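Local coordinates for endoglucanase A (Clostridium acetobutylicum, PDB 3IK2), which probably hydrolyses internal beta-1,4-glucosidic linkages of cellulose and related glucans, acting as a family 44 glycoside hydrolase with a TIM-like barrel, at residues D26-I37 / K90-V101; D437-V445 / F458-Y466. One frame throughout, in Å; residues are numbered along the deposited sequence.

In the fold
The N-terminal strand 2-15 belongs to the large sheet that also holds both strands of interaction 2; the chain then moves on into the eight-stranded barrel. There interaction 1 closes a loop of 52 residues, setting 26-37 against helix 82-93 and the start of strand 99-103, two neighbouring barrel strands and the helix before the second. The remaining barrel strands follow, and from 415 onward the chain returns to the first sheet, where interaction 2 closes a short excursion of 12 residues between 437-445 and 458-466. The two contacts are in series, neither nested nor crossed. Their centres lie 30 Å apart and their nearest atoms about 12 Å, without touching.

Interaction 1 of 2, residues D26-I37 / K90-V101; sequences DFSNAKVTARRI and KSLAMGVPYSLV
Strands 34-37 and 99-103 are parallel neighbours in the TIM-like barrel, joined through helix 82-93 in a beta-alpha-beta crossover, and Arg35 pairs with Ser99 in their register. The short segments run 13° apart, 4.7 Å between axes at the closest. The ladder is built from Arg35 N to Tyr98 O (3.0 Å), Leu100 N to Arg35 O (2.8 Å) and Ile37 N to Leu100 O (2.8 Å). Arg36 and Leu100 lie side by side on the face that meets strand 379-384, where Arg36 reaches Glu352. Arg35 takes the opposite face, turned to the crossover helix.

A bend at chi3 (80°) turns the Arg35 guanidinium to grip the Asp26 carboxylate side-on. NE meets OD1 at 2.9 Å and NH2 meets OD2 at 2.9 Å, both on syn lone pairs and near the guanidinium plane, which fixes the rotation of both groups. Lys90, extended from the helix, adds a salt bridge from NZ to Asp26 OD2, modelled at an unusually short 2.5 Å. This shared carboxylate probably offsets the two nearby positive charges. At the other edge of the guanidinium, NH1 bonds to Phe87 O and, in the group's plane, to Ser91 OG at 2.7 Å.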
loop_
_atom_site.group_PDB
_atom_site.type_symbol
_atom_site.label_atom_id
_atom_site.label_comp_id
_atom_site.label_asym_id
_atom_site.label_seq_id
_atom_site.Cartn_x
_atom_site.Cartn_y
_atom_site.Cartn_z
ATOM N N ASP A 26 9.719 -5.746 6.339
ATOM C CA ASP A 26 9.840 -7.190 6.191
ATOM C C ASP A 26 9.249 -8.009 7.342
ATOM O O ASP A 26 9.365 -7.648 8.489
ATOM C CB ASP A 26 11.289 -7.592 5.934
ATOM C CG ASP A 26 11.736 -7.211 4.539
ATOM O OD1 ASP A 26 10.917 -7.349 3.574
ATOM O OD2 ASP A 26 12.881 -6.737 4.423
ATOM N N PHE A 27 8.671 -9.142 6.973
ATOM C CA PHE A 27 8.086 -10.102 7.881
ATOM C C PHE A 27 9.020 -11.252 8.146
ATOM O O PHE A 27 9.711 -11.747 7.229
ATOM C CB PHE A 27 6.818 -10.639 7.263
ATOM C CG PHE A 27 5.767 -9.587 7.034
ATOM C CD1 PHE A 27 5.247 -9.369 5.754
ATOM C CD2 PHE A 27 5.283 -8.829 8.100
ATOM C CE1 PHE A 27 4.240 -8.429 5.537
ATOM C CE2 PHE A 27 4.283 -7.860 7.896
ATOM C CZ PHE A 27 3.766 -7.666 6.609
ATOM N N SER A 28 9.057 -11.685 9.401
ATOM C CA SER A 28 9.894 -12.837 9.773
ATOM C C SER A 28 9.490 -14.073 8.973
ATOM O O SER A 28 10.356 -14.831 8.529
ATOM C CB SER A 28 9.849 -13.111 11.302
ATOM O OG SER A 28 8.492 -13.217 11.740
ATOM N N ASN A 29 8.187 -14.284 8.779
ATOM C CA ASN A 29 7.719 -15.438 7.982
ATOM C C ASN A 29 6.401 -15.233 7.200
ATOM O O ASN A 29 5.404 -15.901 7.450
ATOM C CB ASN A 29 7.631 -16.696 8.860
ATOM C CG ASN A 29 7.445 -17.962 8.044
ATOM O OD1 ASN A 29 7.780 -18.011 6.842
ATOM N ND2 ASN A 29 6.900 -18.997 8.679
ATOM N N ALA A 30 6.406 -14.299 6.257
ATOM C CA ALA A 30 5.232 -14.051 5.437
ATOM C C ALA A 30 5.648 -13.680 4.028
ATOM O O ALA A 30 6.524 -12.817 3.823
ATOM C CB ALA A 30 4.356 -12.977 6.036
ATOM N N LYS A 31 5.013 -14.371 3.074
ATOM C CA LYS A 31 5.184 -14.159 1.631
ATOM C C LYS A 31 4.709 -12.788 1.143
ATOM O O LYS A 31 3.504 -12.466 1.196
ATOM C CB LYS A 31 4.426 -15.263 0.853
ATOM C CG LYS A 31 4.687 -15.241 -0.660
ATOM C CD LYS A 31 6.120 -15.567 -0.954
ATOM C CE LYS A 31 6.507 -15.169 -2.350
ATOM N NZ LYS A 31 6.150 -16.218 -3.305
ATOM N N VAL A 32 5.637 -11.992 0.616
ATOM C CA VAL A 32 5.248 -10.730 -0.039
ATOM C C VAL A 32 5.642 -10.660 -1.503
ATOM O O VAL A 32 6.525 -11.378 -1.937
ATOM C CB VAL A 32 5.770 -9.467 0.718
ATOM C CG1 VAL A 32 5.192 -9.396 2.139
ATOM C CG2 VAL A 32 7.297 -9.422 0.699
ATOM N N THR A 33 4.983 -9.773 -2.255
ATOM C CA THR A 33 5.203 -9.656 -3.687
ATOM C C THR A 33 5.635 -8.240 -4.096
ATOM O O THR A 33 5.839 -7.987 -5.284
ATOM C CB THR A 33 3.934 -9.992 -4.504
ATOM O OG1 THR A 33 2.904 -9.032 -4.203
ATOM C CG2 THR A 33 3.426 -11.441 -4.241
ATOM N N ALA A 34 5.762 -7.336 -3.119
ATOM C CA ALA A 34 6.128 -5.929 -3.361
ATOM C C ALA A 34 6.704 -5.343 -2.093
ATOM O O ALA A 34 6.288 -5.708 -0.984
ATOM C CB ALA A 34 4.947 -5.102 -3.808
ATOM N N ARG A 35 7.686 -4.462 -2.261
ATOM C CA ARG A 35 8.292 -3.771 -1.119
ATOM C C ARG A 35 8.488 -2.282 -1.417
ATOM O O ARG A 35 8.799 -1.916 -2.550
ATOM C CB ARG A 35 9.607 -4.464 -0.691
ATOM C CG ARG A 35 9.418 -5.879 -0.107
ATOM C CD ARG A 35 10.751 -6.643 -0.104
ATOM N NE ARG A 35 11.648 -6.285 1.020
ATOM C CZ ARG A 35 12.796 -5.603 0.902
ATOM N NH1 ARG A 35 13.235 -5.206 -0.285
ATOM N NH2 ARG A 35 13.530 -5.346 1.979
ATOM N N ARG A 36 8.235 -1.439 -0.414
ATOM C CA ARG A 36 8.444 0.016 -0.520
ATOM C C ARG A 36 9.516 0.509 0.445
ATOM O O ARG A 36 9.545 0.083 1.614
ATOM C CB ARG A 36 7.131 0.769 -0.217
ATOM C CG ARG A 36 7.220 2.298 0.030
ATOM C CD ARG A 36 5.822 2.803 0.149
ATOM N NE ARG A 36 5.557 4.241 0.194
ATOM C CZ ARG A 36 5.323 4.936 1.312
ATOM N NH1 ARG A 36 5.442 4.373 2.517
ATOM N NH2 ARG A 36 5.002 6.213 1.241
ATOM N N ILE A 37 10.374 1.417 -0.025
ATOM C CA ILE A 37 11.161 2.257 0.896
ATOM C C ILE A 37 10.618 3.679 0.777
ATOM O O ILE A 37 10.681 4.287 -0.286
ATOM C CB ILE A 37 12.711 2.147 0.734
ATOM C CG1 ILE A 37 13.426 3.021 1.789
ATOM C CG2 ILE A 37 13.193 2.423 -0.721
ATOM C CD1 ILE A 37 14.978 2.985 1.718
ATOM N N LYS A 90 17.840 -6.834 -1.549
ATOM C CA LYS A 90 17.056 -7.761 -0.751
ATOM C C LYS A 90 15.764 -8.142 -1.477
ATOM O O LYS A 90 15.397 -9.298 -1.483
ATOM C CB LYS A 90 16.782 -7.184 0.638
ATOM C CG LYS A 90 16.427 -8.239 1.700
ATOM C CD LYS A 90 16.224 -7.547 3.078
ATOM C CE LYS A 90 15.554 -8.449 4.117
ATOM N NZ LYS A 90 15.059 -7.641 5.370
ATOM N N SER A 91 15.100 -7.174 -2.115
ATOM C CA SER A 91 13.952 -7.473 -2.978
ATOM C C SER A 91 14.322 -8.552 -3.985
ATOM O O SER A 91 13.590 -9.502 -4.155
ATOM C CB SER A 91 13.460 -6.213 -3.735
ATOM O OG SER A 91 12.664 -5.371 -2.915
ATOM N N LEU A 92 15.446 -8.380 -4.670
ATOM C CA LEU A 92 15.906 -9.354 -5.681
ATOM C C LEU A 92 16.262 -10.748 -5.109
ATOM O O LEU A 92 15.890 -11.772 -5.696
ATOM C CB LEU A 92 17.069 -8.779 -6.482
ATOM C CG LEU A 92 16.698 -7.604 -7.402
ATOM C CD1 LEU A 92 17.947 -6.908 -7.915
ATOM C CD2 LEU A 92 15.797 -8.011 -8.568
ATOM N N ALA A 93 16.954 -10.763 -3.971
ATOM C CA ALA A 93 17.276 -11.984 -3.259
ATOM C C ALA A 93 16.026 -12.713 -2.821
ATOM O O ALA A 93 16.054 -13.917 -2.747
ATOM C CB ALA A 93 18.135 -11.686 -2.046
ATOM N N MET A 94 14.953 -11.987 -2.486
ATOM C CA MET A 94 13.725 -12.598 -1.984
ATOM C C MET A 94 12.849 -13.064 -3.129
ATOM O O MET A 94 11.834 -13.705 -2.902
ATOM C CB MET A 94 12.912 -11.608 -1.151
ATOM C CG MET A 94 13.539 -11.186 0.200
ATOM S SD MET A 94 12.544 -9.893 1.013
ATOM C CE MET A 94 13.762 -8.672 1.235
ATOM N N GLY A 95 13.207 -12.710 -4.355
ATOM C CA GLY A 95 12.309 -12.972 -5.496
ATOM C C GLY A 95 11.116 -12.007 -5.577
ATOM O O GLY A 95 10.126 -12.309 -6.246
ATOM N N VAL A 96 11.211 -10.853 -4.915
ATOM C CA VAL A 96 10.124 -9.864 -4.917
ATOM C C VAL A 96 10.171 -9.037 -6.201
ATOM O O VAL A 96 11.176 -8.379 -6.468
ATOM C CB VAL A 96 10.136 -8.963 -3.645
ATOM C CG1 VAL A 96 9.213 -7.778 -3.805
ATOM C CG2 VAL A 96 9.720 -9.766 -2.420
ATOM N N PRO A 97 9.120 -9.156 -7.045
ATOM C CA PRO A 97 9.058 -8.566 -8.402
ATOM C C PRO A 97 8.870 -7.055 -8.500
ATOM O O PRO A 97 9.054 -6.501 -9.595
ATOM C CB PRO A 97 7.858 -9.267 -9.062
ATOM C CG PRO A 97 7.102 -9.910 -7.944
ATOM C CD PRO A 97 7.950 -9.992 -6.727
ATOM N N TYR A 98 8.537 -6.380 -7.403
ATOM C CA TYR A 98 8.366 -4.921 -7.489
ATOM C C TYR A 98 8.949 -4.198 -6.275
ATOM O O TYR A 98 8.510 -4.423 -5.131
ATOM C CB TYR A 98 6.866 -4.587 -7.641
ATOM C CG TYR A 98 6.538 -3.249 -8.263
ATOM C CD1 TYR A 98 5.934 -3.177 -9.523
ATOM C CD2 TYR A 98 6.809 -2.060 -7.592
ATOM C CE1 TYR A 98 5.624 -1.955 -10.102
ATOM C CE2 TYR A 98 6.504 -0.833 -8.162
ATOM C CZ TYR A 98 5.902 -0.792 -9.409
ATOM O OH TYR A 98 5.634 0.423 -9.981
ATOM N N SER A 99 9.918 -3.316 -6.522
ATOM C CA SER A 99 10.395 -2.367 -5.501
ATOM C C SER A 99 9.827 -0.984 -5.792
ATOM O O SER A 99 10.003 -0.480 -6.902
ATOM C CB SER A 99 11.927 -2.271 -5.522
ATOM O OG SER A 99 12.509 -3.455 -5.018
ATOM N N LEU A 100 9.154 -0.376 -4.803
ATOM C CA LEU A 100 8.817 1.044 -4.853
ATOM C C LEU A 100 9.829 1.812 -3.980
ATOM O O LEU A 100 9.952 1.533 -2.792
ATOM C CB LEU A 100 7.368 1.318 -4.401
ATOM C CG LEU A 100 6.891 2.782 -4.312
ATOM C CD1 LEU A 100 7.071 3.550 -5.626
ATOM C CD2 LEU A 100 5.439 2.875 -3.878
ATOM N N VAL A 101 10.573 2.732 -4.597
ATOM C CA VAL A 101 11.551 3.562 -3.869
ATOM C C VAL A 101 11.145 5.041 -3.921
ATOM O O VAL A 101 10.538 5.475 -4.905
ATOM C CB VAL A 101 13.036 3.335 -4.370
ATOM C CG1 VAL A 101 13.358 1.818 -4.445
ATOM C CG2 VAL A 101 13.319 4.013 -5.744
HETATM O O HOH W 1 7.395 -12.285 -4.137
#

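Interaction 2 of 2, residues D437-V445 / F458-Y466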
loop_
_atom_site.group_PDB
_atom_site.type_symbol
_atom_site.label_atom_id
_atom_site.label_comp_id
_atom_site.label_asym_id
_atom_site.label_seq_id
_atom_site.Cartn_x
_atom_site.Cartn_y
_atom_site.Cartn_z
ATOM N N ASP A 437 -3.921 -22.144 -15.249
ATOM C CA ASP A 437 -4.232 -23.459 -14.655
ATOM C C ASP A 437 -5.718 -23.627 -14.339
ATOM O O ASP A 437 -6.151 -23.321 -13.227
ATOM C CB ASP A 437 -3.394 -23.753 -13.392
ATOM C CG ASP A 437 -3.692 -25.144 -12.810
ATOM O OD1 ASP A 437 -4.253 -25.966 -13.565
ATOM O OD2 ASP A 437 -3.377 -25.417 -11.623
ATOM N N GLY A 438 -6.474 -24.125 -15.317
ATOM C CA GLY A 438 -7.918 -24.357 -15.167
ATOM C C GLY A 438 -8.350 -25.428 -14.173
ATOM O O GLY A 438 -9.507 -25.444 -13.738
ATOM N N ASN A 439 -7.422 -26.307 -13.789
ATOM C CA ASN A 439 -7.696 -27.340 -12.795
ATOM C C ASN A 439 -8.225 -26.807 -11.450
ATOM O O ASN A 439 -8.923 -27.536 -10.744
ATOM C CB ASN A 439 -6.483 -28.270 -12.576
ATOM C CG ASN A 439 -6.831 -29.548 -11.759
ATOM O OD1 ASN A 439 -7.718 -30.339 -12.121
ATOM N ND2 ASN A 439 -6.099 -29.761 -10.679
ATOM N N LYS A 440 -7.936 -25.538 -11.126
ATOM C CA LYS A 440 -8.218 -25.037 -9.772
ATOM C C LYS A 440 -8.917 -23.678 -9.560
ATOM O O LYS A 440 -8.719 -22.715 -10.295
ATOM C CB LYS A 440 -6.955 -25.095 -8.924
ATOM C CG LYS A 440 -6.107 -23.892 -8.990
ATOM C CD LYS A 440 -5.160 -24.007 -7.852
ATOM C CE LYS A 440 -3.969 -23.176 -8.134
ATOM N NZ LYS A 440 -3.222 -23.071 -6.897
ATOM N N MET A 441 -9.700 -23.629 -8.495
ATOM C CA MET A 441 -10.307 -22.411 -8.019
ATOM C C MET A 441 -9.919 -22.177 -6.563
ATOM O O MET A 441 -9.874 -23.117 -5.772
ATOM C CB MET A 441 -11.836 -22.458 -8.159
ATOM C CG MET A 441 -12.475 -21.296 -7.421
ATOM S SD MET A 441 -14.220 -21.132 -7.521
ATOM C CE MET A 441 -14.815 -22.799 -7.405
ATOM N N ASP A 442 -9.641 -20.916 -6.228
ATOM C CA ASP A 442 -9.188 -20.528 -4.894
ATOM C C ASP A 442 -10.239 -19.642 -4.291
ATOM O O ASP A 442 -10.758 -18.754 -4.968
ATOM C CB ASP A 442 -7.853 -19.792 -4.944
ATOM C CG ASP A 442 -6.696 -20.724 -5.223
ATOM O OD1 ASP A 442 -6.185 -21.373 -4.289
ATOM O OD2 ASP A 442 -6.310 -20.808 -6.399
ATOM N N ILE A 443 -10.591 -19.921 -3.035
ATOM C CA ILE A 443 -11.638 -19.165 -2.372
ATOM C C ILE A 443 -11.114 -18.728 -1.011
ATOM O O ILE A 443 -10.562 -19.538 -0.268
ATOM C CB ILE A 443 -12.948 -19.974 -2.231
ATOM C CG1 ILE A 443 -13.371 -20.570 -3.577
ATOM C CG2 ILE A 443 -14.070 -19.094 -1.722
ATOM C CD1 ILE A 443 -14.398 -21.702 -3.459
ATOM N N ILE A 444 -11.264 -17.444 -0.708
ATOM C CA ILE A 444 -11.054 -16.947 0.658
ATOM C C ILE A 444 -12.403 -16.749 1.311
ATOM O O ILE A 444 -13.291 -16.075 0.758
ATOM C CB ILE A 444 -10.259 -15.599 0.698
ATOM C CG1 ILE A 444 -8.932 -15.730 -0.032
ATOM C CG2 ILE A 444 -10.024 -15.114 2.170
ATOM C CD1 ILE A 444 -7.939 -16.675 0.640
ATOM N N VAL A 445 -12.558 -17.350 2.489
ATOM C CA VAL A 445 -13.797 -17.254 3.240
ATOM C C VAL A 445 -13.448 -16.969 4.691
ATOM O O VAL A 445 -12.635 -17.681 5.293
ATOM C CB VAL A 445 -14.655 -18.567 3.108
ATOM C CG1 VAL A 445 -15.950 -18.424 3.836
ATOM C CG2 VAL A 445 -14.974 -18.836 1.665
ATOM N N PHE A 458 -22.226 -23.283 -0.766
ATOM C CA PHE A 458 -21.554 -22.770 -1.935
ATOM C C PHE A 458 -22.211 -23.250 -3.187
ATOM O O PHE A 458 -22.444 -24.450 -3.352
ATOM C CB PHE A 458 -20.070 -23.200 -1.986
ATOM C CG PHE A 458 -19.207 -22.600 -0.893
ATOM C CD1 PHE A 458 -18.523 -21.406 -1.107
ATOM C CD2 PHE A 458 -19.069 -23.246 0.345
ATOM C CE1 PHE A 458 -17.722 -20.843 -0.092
ATOM C CE2 PHE A 458 -18.279 -22.707 1.360
ATOM C CZ PHE A 458 -17.608 -21.484 1.140
ATOM N N ASN A 459 -22.433 -22.315 -4.106
ATOM C CA ASN A 459 -22.946 -22.646 -5.427
ATOM C C ASN A 459 -21.999 -22.115 -6.474
ATOM O O ASN A 459 -21.986 -20.914 -6.750
ATOM C CB ASN A 459 -24.334 -22.029 -5.628
ATOM C CG ASN A 459 -25.237 -22.246 -4.432
ATOM O OD1 ASN A 459 -25.842 -23.325 -4.298
ATOM N ND2 ASN A 459 -25.319 -21.230 -3.528
ATOM N N VAL A 460 -21.216 -23.009 -7.068
ATOM C CA VAL A 460 -20.258 -22.617 -8.084
ATOM C C VAL A 460 -20.855 -22.823 -9.480
ATOM O O VAL A 460 -21.094 -23.951 -9.924
ATOM C CB VAL A 460 -18.933 -23.378 -7.929
ATOM C CG1 VAL A 460 -17.941 -22.913 -8.941
ATOM C CG2 VAL A 460 -18.390 -23.210 -6.515
ATOM N N SER A 461 -21.125 -21.716 -10.156
ATOM C CA SER A 461 -21.507 -21.754 -11.569
ATOM C C SER A 461 -20.243 -21.687 -12.442
ATOM O O SER A 461 -19.550 -20.682 -12.470
ATOM C CB SER A 461 -22.488 -20.614 -11.885
ATOM O OG SER A 461 -22.789 -20.578 -13.266
ATOM N N SER A 462 -19.947 -22.782 -13.129
ATOM C CA SER A 462 -18.719 -22.930 -13.910
ATOM C C SER A 462 -18.868 -24.082 -14.911
ATOM O O SER A 462 -19.635 -25.011 -14.678
ATOM C CB SER A 462 -17.525 -23.219 -12.991
ATOM O OG SER A 462 -16.324 -23.278 -13.737
ATOM N N ASN A 463 -18.137 -24.004 -16.017
ATOM C CA ASN A 463 -18.025 -25.113 -16.947
ATOM C C ASN A 463 -17.008 -26.179 -16.479
ATOM O O ASN A 463 -16.989 -27.289 -17.004
ATOM C CB ASN A 463 -17.658 -24.607 -18.349
ATOM C CG ASN A 463 -18.863 -24.010 -19.121
ATOM O OD1 ASN A 463 -20.013 -24.068 -18.678
ATOM N ND2 ASN A 463 -18.581 -23.445 -20.288
ATOM N N LYS A 464 -16.151 -25.822 -15.519
ATOM C CA LYS A 464 -15.314 -26.798 -14.800
ATOM C C LYS A 464 -16.164 -27.703 -13.917
ATOM O O LYS A 464 -17.258 -27.326 -13.497
ATOM C CB LYS A 464 -14.296 -26.079 -13.915
ATOM C CG LYS A 464 -13.553 -24.982 -14.627
ATOM C CD LYS A 464 -12.558 -25.523 -15.605
ATOM C CE LYS A 464 -11.916 -24.372 -16.316
ATOM N NZ LYS A 464 -10.587 -24.820 -16.817
ATOM N N ASN A 465 -15.658 -28.883 -13.613
ATOM C CA ASN A 465 -16.347 -29.759 -12.681
ATOM C C ASN A 465 -15.467 -30.045 -11.448
ATOM O O ASN A 465 -14.590 -30.929 -11.467
ATOM C CB ASN A 465 -16.769 -31.047 -13.399
ATOM C CG ASN A 465 -17.420 -32.046 -12.475
ATOM O OD1 ASN A 465 -16.842 -33.111 -12.193
ATOM N ND2 ASN A 465 -18.635 -31.732 -12.001
ATOM N N TYR A 466 -15.677 -29.287 -10.380
ATOM C CA TYR A 466 -14.758 -29.411 -9.258
ATOM C C TYR A 466 -15.206 -30.611 -8.461
ATOM O O TYR A 466 -16.420 -30.785 -8.231
ATOM C CB TYR A 466 -14.663 -28.109 -8.440
ATOM C CG TYR A 466 -14.164 -26.910 -9.267
ATOM C CD1 TYR A 466 -12.822 -26.780 -9.627
ATOM C CD2 TYR A 466 -15.056 -25.933 -9.716
ATOM C CE1 TYR A 466 -12.382 -25.703 -10.394
ATOM C CE2 TYR A 466 -14.628 -24.859 -10.486
ATOM C CZ TYR A 466 -13.292 -24.747 -10.817
ATOM O OH TYR A 466 -12.887 -23.649 -11.568
HETATM O O HOH W 2 -10.701 -23.505 -12.654
#
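Gly438 O is approached by two groups: the ammonium of Lys464, whose NZ makes a weak hydrogen bond to it at 3.3 Å, and a water that donates to it, its oxygen a short 2.5 Å from Gly438 O. The same water is also hydrogen-bonded to Tyr466 OH, at the ring edge and in its plane, and so bridges the turn at 438 to the tyrosine. The turn itself is type I, from Asp437 to Lys440. Asp437 OD1 accepts from Asn439 N at 3.2 Å in an Asx turn, with the donor well above the carboxylate plane. On the other segment, Ser462 OG takes Lys464 N in an ST turn and also bonds to Thr9. Asn439 O stands 3.9 Å from CE1 of Tyr466, near the ring plane.

Past these turns the strands separate. Segments 440-445 and 458-461 run at 141° to one another with axes no closer than 11.6 Å, too far for backbone pairing. The mixed sheet that holds both curls so that 440-447 and 454-461 face each other across a core of side chains, as in the beta-sandwich domain of family 44 enzymes. Strand 2-15 borders the core, with Ile7 touching Met441, Ile443 and Val460.

Met441 carries the middle of the contact. Its chain bends at chi3 (40°), bringing CE obliquely against the Tyr466 ring in an off-centre CH-pi contact, 4.2 Å from the centroid and 30° off the normal. Its sulfur sits obliquely to the same ring, a Met-aromatic contact. The same methyl meets Val460 tip to tip, with CE to CG1 at a tight 3.5 Å. Further along, Val445 and Phe458 approach from opposite directions; Val445 CG2 lies in the ring plane, 3.8 Å from CZ of Phe458, whose ring also stacks with Phe495.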